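PDB 6GZB: spore germination protein GerM from Bacillus subtilis subsp. subtilis str. 168, which is of unknown molecular function but affects both sporulation and germination, and is built from two GerMN domains in tandem. Local coordinates for residues L104-V110 with A122-F128; K306-V310 with L326-R332; G184-E188 with V216-K220; I114-A120 with S152-V156. Residue numbers count along the deposited sequence, not the author numbering.

Contact 1 of 4, residues L104-V110 with A122-F128. With EDO (1,2-ethanediol), chain H.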
# COMPACT_ATOMS: atom_id res chain seq x y z
N LEU A 104 -2.65 0.80 -17.03
CA LEU A 104 -3.78 1.03 -17.92
C LEU A 104 -3.35 0.82 -19.37
O LEU A 104 -2.19 1.07 -19.72
CB LEU A 104 -4.31 2.45 -17.74
CG LEU A 104 -4.78 2.78 -16.32
CD1 LEU A 104 -5.17 4.25 -16.21
CD2 LEU A 104 -5.93 1.87 -15.92
N PRO A 105 -4.28 0.33 -20.21
CA PRO A 105 -3.97 0.06 -21.61
C PRO A 105 -3.58 1.31 -22.38
O PRO A 105 -4.01 2.41 -22.04
CB PRO A 105 -5.28 -0.52 -22.15
CG PRO A 105 -6.00 -1.04 -20.94
CD PRO A 105 -5.64 -0.09 -19.85
N ALA A 106 -2.73 1.14 -23.39
CA ALA A 106 -2.25 2.26 -24.20
C ALA A 106 -3.41 3.07 -24.75
O ALA A 106 -4.46 2.52 -25.09
CB ALA A 106 -1.38 1.75 -25.35
N ASP A 107 -3.22 4.38 -24.78
CA ASP A 107 -4.17 5.31 -25.39
C ASP A 107 -5.43 5.50 -24.54
O ASP A 107 -6.37 6.15 -24.98
CB ASP A 107 -4.54 4.86 -26.80
CG ASP A 107 -3.35 4.83 -27.74
OD1 ASP A 107 -2.63 5.84 -27.83
OD2 ASP A 107 -3.14 3.78 -28.40
N THR A 108 -5.41 4.99 -23.31
CA THR A 108 -6.46 5.34 -22.35
C THR A 108 -6.32 6.79 -21.92
O THR A 108 -5.22 7.25 -21.59
CB THR A 108 -6.42 4.43 -21.11
OG1 THR A 108 -6.57 3.06 -21.51
CG2 THR A 108 -7.54 4.80 -20.14
N THR A 109 -7.42 7.54 -21.97
CA THR A 109 -7.48 8.89 -21.41
C THR A 109 -8.51 8.92 -20.29
O THR A 109 -9.32 8.00 -20.17
CB THR A 109 -7.86 9.93 -22.48
OG1 THR A 109 -9.17 9.65 -22.98
CG2 THR A 109 -6.85 9.91 -23.63
N VAL A 110 -8.50 9.97 -19.47
CA VAL A 110 -9.33 9.98 -18.28
C VAL A 110 -9.62 11.40 -17.80
O VAL A 110 -8.78 12.28 -17.92
CB VAL A 110 -8.66 9.19 -17.13
CG1 VAL A 110 -7.38 9.88 -16.67
CG2 VAL A 110 -9.63 9.00 -15.97
N ALA A 122 -13.57 8.65 -11.69
CA ALA A 122 -12.59 8.52 -12.75
C ALA A 122 -13.28 8.01 -14.00
O ALA A 122 -13.73 6.86 -14.03
CB ALA A 122 -11.47 7.58 -12.34
N ASP A 123 -13.36 8.86 -15.01
CA ASP A 123 -14.12 8.55 -16.22
C ASP A 123 -13.14 8.31 -17.37
O ASP A 123 -12.45 9.22 -17.80
CB ASP A 123 -15.07 9.72 -16.56
CG ASP A 123 -16.10 9.36 -17.63
OD1 ASP A 123 -16.05 8.24 -18.18
OD2 ASP A 123 -16.93 10.23 -17.97
N PHE A 124 -13.07 7.06 -17.83
CA PHE A 124 -12.03 6.63 -18.75
C PHE A 124 -12.58 6.55 -20.18
O PHE A 124 -13.77 6.32 -20.39
CB PHE A 124 -11.50 5.25 -18.35
CG PHE A 124 -10.75 5.24 -17.04
CD1 PHE A 124 -9.40 5.55 -17.00
CD2 PHE A 124 -11.39 4.87 -15.86
CE1 PHE A 124 -8.71 5.53 -15.80
CE2 PHE A 124 -10.69 4.85 -14.66
CZ PHE A 124 -9.35 5.18 -14.63
N SER A 125 -11.69 6.67 -21.15
CA SER A 125 -12.02 6.37 -22.53
C SER A 125 -12.16 4.86 -22.74
O SER A 125 -11.86 4.07 -21.84
CB SER A 125 -10.96 6.94 -23.46
OG SER A 125 -9.76 6.19 -23.40
N ASN A 126 -12.59 4.47 -23.93
CA ASN A 126 -12.96 3.08 -24.19
C ASN A 126 -11.76 2.14 -24.23
O ASN A 126 -11.92 0.93 -24.06
CB ASN A 126 -13.75 2.96 -25.50
CG ASN A 126 -14.47 1.63 -25.62
OD1 ASN A 126 -14.10 0.79 -26.44
ND2 ASN A 126 -15.45 1.42 -24.76
N GLU A 127 -10.57 2.69 -24.47
CA GLU A 127 -9.34 1.88 -24.45
C GLU A 127 -9.11 1.22 -23.09
O GLU A 127 -8.36 0.24 -22.99
CB GLU A 127 -8.13 2.75 -24.79
CG GLU A 127 -8.03 3.12 -26.26
CD GLU A 127 -8.86 4.33 -26.62
OE1 GLU A 127 -9.52 4.91 -25.72
OE2 GLU A 127 -8.83 4.73 -27.81
N PHE A 128 -9.74 1.77 -22.05
CA PHE A 128 -9.68 1.19 -20.70
C PHE A 128 -10.01 -0.30 -20.71
O PHE A 128 -9.56 -1.04 -19.83
CB PHE A 128 -10.65 1.94 -19.78
CG PHE A 128 -10.64 1.46 -18.36
CD1 PHE A 128 -9.73 1.97 -17.45
CD2 PHE A 128 -11.59 0.55 -17.90
CE1 PHE A 128 -9.74 1.56 -16.13
CE2 PHE A 128 -11.62 0.14 -16.58
CZ PHE A 128 -10.68 0.64 -15.69
C1 EDO H . -12.47 11.22 -21.74
O1 EDO H . -11.07 10.91 -21.57
C2 EDO H . -13.29 9.95 -21.88
O2 EDO H . -14.64 10.17 -21.45
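This is the open end of a beta hairpin in the first GerMN domain, where the loop leading into strand 110-114 is tied to the chain leaving strand 119-124. Val110 and Phe124 form the last antiparallel pair, non-hydrogen-bonded, with CA atoms 4.3 Å apart. Just beyond it, Ser125 N donates to Thr109 O (2.9 Å), and the serine side chain takes over where the strand ends: Ser125 OG accepts from Thr109 N at 3.1 Å and donates in turn to Glu127 OE1 at 2.7 Å. The loop is itself braced by a type II turn from Pro105 to Thr108, in which Pro105 O receives both Thr108 N (3.2 Å) and Thr108 OG1 (2.7 Å). The ring of Pro105 rests on the 3-10 turn that starts at Asn126, with Pro105 CB 3.3 Å from Glu127 O. On the buried side, Val110 CG2 sits over the face of the Phe124 ring, 3.8 Å from its centroid, a CH-pi contact, while Leu104 reaches both aromatics: CD1 lies 3.8 Å from Phe124 CE1 and CD2 3.8 Å from Phe128 CE1. A 1,2-ethanediol, probably from the crystallisation liquor, hydrogen-bonds through O1 to Thr109 OG1 (2.7 Å). Helix 136-147 meets Leu104, Phe124 and Phe128 through Ile139 and Val143, Leu83 of helix 78-84 packs on Val110 and Phe124, and Ile160 of strand 155-160 touches Phe128.

Contact 2 of 4, residues K306-V310 with L326-R332; sequences KSVSV and LTEPVSR
The segments run antiparallel: 307-310 is an extended strand, while 326-332 starts as a loop, bent at Thr327 (psi -15°), becoming a weakly bonded strand only at about 330-331. Val308 and Val330 set the register as a hydrogen-bonded pair, CA atoms 5.1 Å apart: Val308 N donates to Val330 O at 2.8 Å and Val330 N to Val308 O at 2.7 Å. Ser309 CA lies 4.2 Å from Pro329 CA, after which the chains diverge to 7.3 Å between Val310 CA and Leu326 CA. Two waters fill the gap. One donates to Val310 O (2.9 Å) and Leu326 O (2.6 Å); the other accepts from Val310 N (3.0 Å) and donates to Leu326 O (2.8 Å) and Glu328 O (2.9 Å). Strand 330-331 is a short edge strand of the mixed four-stranded sheet in the second domain, laid against strand 307-312. Val308 and Val330, both t, share the sheet face that packs on helix 289-299. Pro329, C-gamma exo, lies against two serines: its CB is 3.4 Å from Ser307 OG (chi1 p), and its CG 3.4 Å from Ser309 OG (chi1 m). Arg332 (chi1 to chi3 t) ends in a salt bridge with Glu301.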
# COMPACT_ATOMS: atom_id res chain seq x y z
N LYS A 306 -1.46 7.56 13.27
CA LYS A 306 -0.62 8.56 12.61
C LYS A 306 0.86 8.35 12.87
O LYS A 306 1.70 8.77 12.07
CB LYS A 306 -1.04 9.96 13.04
CG LYS A 306 -2.49 10.31 12.71
CD LYS A 306 -2.77 10.20 11.22
CE LYS A 306 -4.08 10.89 10.83
NZ LYS A 306 -4.72 10.25 9.64
N SER A 307 1.19 7.67 13.97
CA SER A 307 2.59 7.49 14.33
C SER A 307 2.77 6.30 15.26
O SER A 307 1.81 5.82 15.87
CB SER A 307 3.13 8.75 15.01
OG SER A 307 2.55 8.94 16.28
N VAL A 308 4.00 5.81 15.36
CA VAL A 308 4.31 4.61 16.13
C VAL A 308 5.56 4.84 16.95
O VAL A 308 6.60 5.21 16.41
CB VAL A 308 4.56 3.40 15.21
CG1 VAL A 308 4.74 2.13 16.03
CG2 VAL A 308 3.44 3.26 14.19
N SER A 309 5.46 4.62 18.26
CA SER A 309 6.62 4.63 19.14
C SER A 309 6.94 3.21 19.51
O SER A 309 6.04 2.39 19.74
CB SER A 309 6.31 5.42 20.42
OG SER A 309 5.94 6.75 20.12
N VAL A 310 8.23 2.90 19.57
CA VAL A 310 8.66 1.53 19.81
C VAL A 310 9.52 1.43 21.06
O VAL A 310 10.37 2.28 21.30
CB VAL A 310 9.42 0.96 18.60
CG1 VAL A 310 8.49 0.86 17.39
CG2 VAL A 310 10.64 1.82 18.28
N LEU A 326 15.60 5.94 19.19
CA LEU A 326 14.22 6.07 18.76
C LEU A 326 13.33 6.27 19.98
O LEU A 326 12.66 5.34 20.43
CB LEU A 326 13.79 4.81 18.02
CG LEU A 326 14.58 4.53 16.75
CD1 LEU A 326 14.28 3.13 16.25
CD2 LEU A 326 14.22 5.56 15.70
N THR A 327 13.30 7.49 20.49
CA THR A 327 12.52 7.81 21.68
C THR A 327 11.22 8.50 21.31
O THR A 327 10.34 8.67 22.15
CB THR A 327 13.29 8.74 22.65
OG1 THR A 327 13.44 10.03 22.05
CG2 THR A 327 14.66 8.17 22.98
N GLU A 328 11.13 8.98 20.07
CA GLU A 328 9.95 9.70 19.63
C GLU A 328 9.11 8.86 18.66
O GLU A 328 9.60 7.90 18.07
CB GLU A 328 10.34 11.03 18.97
CG GLU A 328 11.00 12.03 19.91
CD GLU A 328 10.30 12.14 21.25
OE1 GLU A 328 9.18 12.70 21.29
OE2 GLU A 328 10.86 11.64 22.25
N PRO A 329 7.83 9.22 18.51
CA PRO A 329 6.97 8.54 17.55
C PRO A 329 7.50 8.68 16.13
O PRO A 329 7.87 9.77 15.72
CB PRO A 329 5.63 9.28 17.69
CG PRO A 329 5.67 9.94 19.03
CD PRO A 329 7.11 10.26 19.27
N VAL A 330 7.50 7.59 15.39
CA VAL A 330 7.85 7.61 13.97
C VAL A 330 6.57 7.68 13.15
O VAL A 330 5.62 6.91 13.36
CB VAL A 330 8.65 6.36 13.58
CG1 VAL A 330 9.08 6.42 12.13
CG2 VAL A 330 9.84 6.19 14.50
N SER A 331 6.55 8.59 12.19
CA SER A 331 5.38 8.74 11.35
C SER A 331 5.64 8.13 9.97
O SER A 331 6.74 7.71 9.66
CB SER A 331 4.98 10.21 11.25
OG SER A 331 6.05 10.97 10.72
N ARG A 332 4.57 8.01 9.20
CA ARG A 332 4.64 7.38 7.89
C ARG A 332 5.62 8.14 7.00
O ARG A 332 5.60 9.37 6.95
CB ARG A 332 3.24 7.40 7.29
CG ARG A 332 3.09 6.68 5.97
CD ARG A 332 1.63 6.70 5.56
NE ARG A 332 1.39 6.04 4.29
CZ ARG A 332 1.05 4.76 4.16
NH1 ARG A 332 0.86 4.24 2.96
NH2 ARG A 332 0.88 4.00 5.24
O HOH W 1 13.15 2.97 21.39
O HOH W 2 10.03 5.35 19.38

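Contact 3 of 4, residues G184-E188 with V216-K220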
# COMPACT_ATOMS: atom_id res chain seq x y z
N GLY A 184 -8.84 -3.50 -0.03
CA GLY A 184 -7.66 -4.36 0.01
C GLY A 184 -6.78 -4.19 -1.22
O GLY A 184 -7.08 -3.40 -2.12
N ILE A 185 -5.70 -4.95 -1.24
CA ILE A 185 -4.72 -4.88 -2.32
C ILE A 185 -3.89 -6.15 -2.30
O ILE A 185 -3.60 -6.68 -1.22
CB ILE A 185 -3.83 -3.63 -2.17
CG1 ILE A 185 -2.89 -3.48 -3.37
CG2 ILE A 185 -3.03 -3.66 -0.88
CD1 ILE A 185 -2.34 -2.08 -3.53
N ASN A 186 -3.58 -6.70 -3.47
CA ASN A 186 -2.83 -7.95 -3.56
C ASN A 186 -3.39 -9.01 -2.62
O ASN A 186 -2.67 -9.56 -1.78
CB ASN A 186 -1.35 -7.71 -3.21
CG ASN A 186 -0.68 -6.72 -4.14
OD1 ASN A 186 0.05 -5.82 -3.69
ND2 ASN A 186 -0.92 -6.87 -5.42
N LEU A 187 -4.68 -9.29 -2.75
CA LEU A 187 -5.36 -10.18 -1.79
C LEU A 187 -4.71 -11.55 -1.74
O LEU A 187 -4.54 -12.18 -2.77
CB LEU A 187 -6.84 -10.35 -2.19
CG LEU A 187 -7.65 -9.06 -2.36
CD1 LEU A 187 -9.07 -9.39 -2.81
CD2 LEU A 187 -7.68 -8.22 -1.09
N GLU A 188 -4.41 -12.04 -0.54
CA GLU A 188 -3.96 -13.41 -0.38
C GLU A 188 -5.13 -14.36 -0.60
O GLU A 188 -6.09 -14.33 0.16
CB GLU A 188 -3.38 -13.64 1.02
CG GLU A 188 -1.90 -13.34 1.11
CD GLU A 188 -1.32 -13.70 2.47
OE1 GLU A 188 -0.09 -13.52 2.65
OE2 GLU A 188 -2.10 -14.08 3.37
N VAL A 216 5.75 -3.84 -0.13
CA VAL A 216 4.60 -4.33 -0.85
C VAL A 216 3.46 -4.64 0.11
O VAL A 216 3.63 -5.41 1.07
CB VAL A 216 4.95 -5.63 -1.59
CG1 VAL A 216 3.72 -6.16 -2.33
CG2 VAL A 216 6.11 -5.40 -2.54
N PRO A 217 2.31 -4.00 -0.10
CA PRO A 217 1.16 -4.20 0.79
C PRO A 217 0.38 -5.43 0.36
O PRO A 217 0.17 -5.64 -0.84
CB PRO A 217 0.34 -2.93 0.56
CG PRO A 217 0.63 -2.54 -0.84
CD PRO A 217 2.03 -3.01 -1.15
N VAL A 218 0.01 -6.27 1.32
CA VAL A 218 -0.74 -7.49 1.04
C VAL A 218 -1.89 -7.58 2.04
O VAL A 218 -1.69 -7.46 3.25
CB VAL A 218 0.16 -8.73 1.20
CG1 VAL A 218 -0.65 -10.00 1.12
CG2 VAL A 218 1.25 -8.73 0.13
N THR A 219 -3.10 -7.77 1.54
CA THR A 219 -4.26 -7.95 2.41
C THR A 219 -4.37 -9.41 2.88
O THR A 219 -4.57 -10.31 2.08
CB THR A 219 -5.56 -7.56 1.70
OG1 THR A 219 -5.46 -6.21 1.24
CG2 THR A 219 -6.74 -7.69 2.65
N LYS A 220 -4.19 -9.62 4.17
CA LYS A 220 -4.28 -10.94 4.76
C LYS A 220 -5.63 -11.12 5.45
O LYS A 220 -6.37 -10.15 5.66
CB LYS A 220 -3.17 -11.11 5.79
CG LYS A 220 -1.79 -10.81 5.22
CD LYS A 220 -0.70 -11.37 6.10
CE LYS A 220 -0.48 -12.84 5.81
NZ LYS A 220 0.87 -13.29 6.24
O HOH W 3 -6.74 -12.04 1.87
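Thr219 carries the polar core of this contact. Its OG1 accepts from Ile185 N at 2.8 Å, its backbone N donates to Ile185 O at 3.0 Å, and its carbonyl O takes Glu188 N at 3.1 Å along an almost straight N-H line. A water adds to the last of these, donating to Glu188 O (2.9 Å) and Thr219 O (2.8 Å). One side chain and its own backbone therefore hold the loop at both Ile185 and Glu188, with the turn at Asn186, whose phi and psi are both positive, between them. Glu188 OE1 also forms a long salt bridge with Lys220 NZ (3.7 Å), although that ammonium has further partners in Glu236 and Tyr205. In the fold, 184-188 belongs to the loop between strand 163-164 and strand 198-208 and lies along strand 213-223, on the side of it away from its hairpin partner, strand 198-208. The approach at Gly184 is tight: CA is 3.1 Å from Thr219 OG1, and a CB there would clash with that oxygen and with Leu187 CD2. Leu187 CD2 in turn touches Thr219 CB at 3.6 Å. Further out, Ile185 CG2 meets Pro217 CB (3.7 Å) and Glu188 CG meets Val218 CG1 (3.6 Å). The loop lies between this strand and helix 136-147 of the first domain, on which Ile185 and Leu187 pack: Gln141 touches both and Trp145 lies against Ile185.

Contact 4 of 4, residues I114-A120 with S152-V156; sequences IKKDGTA and SIDKV. With ACT (acetate ion), chain G.
Strands 110-114 and 119-124 form a hairpin through a type I turn from Lys115 to Gly118 (Gly118 N to Lys115 O, 3.2 Å), closed by Lys115 N to Thr119 O, 2.7 Å; residues 152-156 run alongside and become a parallel strand at Lys155. At the turn, Lys116 N donates to acetate OXT (3.1 Å), probably from the crystallisation liquor. Ser152 O lies 3.5 Å from Gly118 CA and accepts from a water (2.8 Å) that also donates to Lys115 O (2.5 Å). Ile153 (m, t) places CG2 3.5 Å from Ala120 CB and CD1 3.8 Å from Ile114 CD1. Asp154 N donates to Gly118 O at 2.9 Å, and Lys155 N shares that acceptor at 3.2 Å. Gly118 has phi 100° and psi 4°, and a CB here would run into Asp154 OD1. These are the starts of strands 119-124 and 155-160, the parallel neighbours of a beta-alpha-beta unit whose crossover contains helix 136-147. Lys155 pairs with Thr119, CA atoms 4.6 Å apart, and Lys155 O accepts from Ala120 N at 2.8 Å. Its side chain (m, t, m, m) curls so that NZ reaches Asp117 O (3.0 Å) and salt-bridges Asp154 OD1 (3.2 Å). Asp117, chi1 p, closes an Asx turn, OD1 accepting from Thr119 N at 2.9 Å. Val156 pairs with Ala120, CA atoms 4.9 Å apart, its CA 3.3 Å from Ala120 O.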
# COMPACT_ATOMS: atom_id res chain seq x y z
N ILE A 114 -13.62 15.37 -8.59
CA ILE A 114 -13.51 15.19 -7.15
C ILE A 114 -14.69 15.88 -6.46
O ILE A 114 -14.84 17.09 -6.54
CB ILE A 114 -12.18 15.75 -6.62
CG1 ILE A 114 -11.00 15.07 -7.32
CG2 ILE A 114 -12.07 15.54 -5.11
CD1 ILE A 114 -9.66 15.69 -6.98
N LYS A 115 -15.51 15.10 -5.77
CA LYS A 115 -16.67 15.64 -5.06
C LYS A 115 -16.28 16.08 -3.66
O LYS A 115 -15.21 15.70 -3.16
CB LYS A 115 -17.78 14.59 -4.94
CG LYS A 115 -18.00 13.74 -6.18
CD LYS A 115 -19.36 13.99 -6.81
CE LYS A 115 -19.28 15.08 -7.86
NZ LYS A 115 -20.13 14.76 -9.04
N LYS A 116 -17.16 16.83 -3.01
CA LYS A 116 -16.88 17.39 -1.69
C LYS A 116 -16.92 16.32 -0.60
O LYS A 116 -16.25 16.46 0.43
CB LYS A 116 -17.87 18.51 -1.36
CG LYS A 116 -17.46 19.87 -1.92
CD LYS A 116 -18.41 20.97 -1.47
CE LYS A 116 -17.76 22.34 -1.54
NZ LYS A 116 -18.44 23.34 -0.68
N ASP A 117 -17.66 15.25 -0.84
CA ASP A 117 -17.76 14.15 0.11
C ASP A 117 -16.53 13.24 0.11
O ASP A 117 -16.46 12.28 0.88
CB ASP A 117 -19.02 13.32 -0.15
CG ASP A 117 -18.97 12.55 -1.46
OD1 ASP A 117 -18.02 12.75 -2.25
OD2 ASP A 117 -19.90 11.77 -1.71
N GLY A 118 -15.57 13.53 -0.77
CA GLY A 118 -14.33 12.75 -0.81
C GLY A 118 -14.31 11.70 -1.92
O GLY A 118 -13.35 10.96 -2.06
N THR A 119 -15.37 11.68 -2.73
CA THR A 119 -15.48 10.72 -3.81
C THR A 119 -14.82 11.28 -5.06
O THR A 119 -15.10 12.40 -5.47
CB THR A 119 -16.96 10.43 -4.14
OG1 THR A 119 -17.59 9.82 -3.02
CG2 THR A 119 -17.08 9.51 -5.35
N ALA A 120 -13.93 10.49 -5.66
CA ALA A 120 -13.39 10.82 -6.97
C ALA A 120 -14.02 9.93 -8.02
O ALA A 120 -14.07 8.71 -7.86
CB ALA A 120 -11.89 10.65 -6.98
N SER A 152 -7.94 14.83 -0.46
CA SER A 152 -9.30 15.17 -0.88
C SER A 152 -10.06 13.96 -1.44
O SER A 152 -11.24 14.08 -1.73
CB SER A 152 -9.25 16.26 -1.95
OG SER A 152 -8.61 15.81 -3.13
N ILE A 153 -9.39 12.82 -1.58
CA ILE A 153 -10.03 11.62 -2.12
C ILE A 153 -9.88 10.44 -1.16
O ILE A 153 -8.76 10.01 -0.85
CB ILE A 153 -9.42 11.24 -3.48
CG1 ILE A 153 -9.53 12.40 -4.46
CG2 ILE A 153 -10.15 10.04 -4.06
CD1 ILE A 153 -8.69 12.23 -5.71
N ASP A 154 -11.00 9.89 -0.70
CA ASP A 154 -10.95 8.63 0.05
C ASP A 154 -11.87 7.55 -0.50
O ASP A 154 -11.87 6.44 0.00
CB ASP A 154 -11.25 8.87 1.53
CG ASP A 154 -12.44 9.77 1.75
OD1 ASP A 154 -13.43 9.63 1.00
OD2 ASP A 154 -12.38 10.64 2.65
N LYS A 155 -12.60 7.86 -1.57
CA LYS A 155 -13.47 6.88 -2.22
C LYS A 155 -13.41 7.09 -3.72
O LYS A 155 -13.18 8.20 -4.19
CB LYS A 155 -14.92 7.06 -1.77
CG LYS A 155 -15.20 6.69 -0.32
CD LYS A 155 -16.65 6.98 0.05
CE LYS A 155 -17.01 8.45 -0.13
NZ LYS A 155 -16.59 9.27 1.04
N VAL A 156 -13.68 6.03 -4.47
CA VAL A 156 -13.48 6.07 -5.91
C VAL A 156 -14.65 5.44 -6.64
O VAL A 156 -15.17 4.40 -6.22
CB VAL A 156 -12.17 5.35 -6.31
CG1 VAL A 156 -12.06 5.22 -7.81
CG2 VAL A 156 -10.96 6.09 -5.74
C ACT G . -19.98 18.23 -5.12
O ACT G . -18.97 18.81 -5.44
OXT ACT G . -19.99 17.45 -4.18
CH3 ACT G . -21.07 18.13 -6.11
O HOH W 4 -13.31 16.01 -1.60

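In the fold
From the N terminus, contact 1 opens first, in the loop before strand 110-114, and closes around the hairpin with strand 119-124. Contact 4 begins inside that hairpin and closes only after helix 136-147, at strand 155-160, so contacts 1 and 4 cross along the chain. They work at the two ends of strand 119-124, their centres 20 Å apart, and join three neighbouring strands of one sheet. Contact 3 follows in series, laying the loop between strands 163-164 and 198-208 against strand 213-223 near the centre of the chain. Contact 2 closes last, adding edge strand 330-331 to the second domain's sheet, on the opposite side of the chain's centre from contact 1, with centres 40 Å apart.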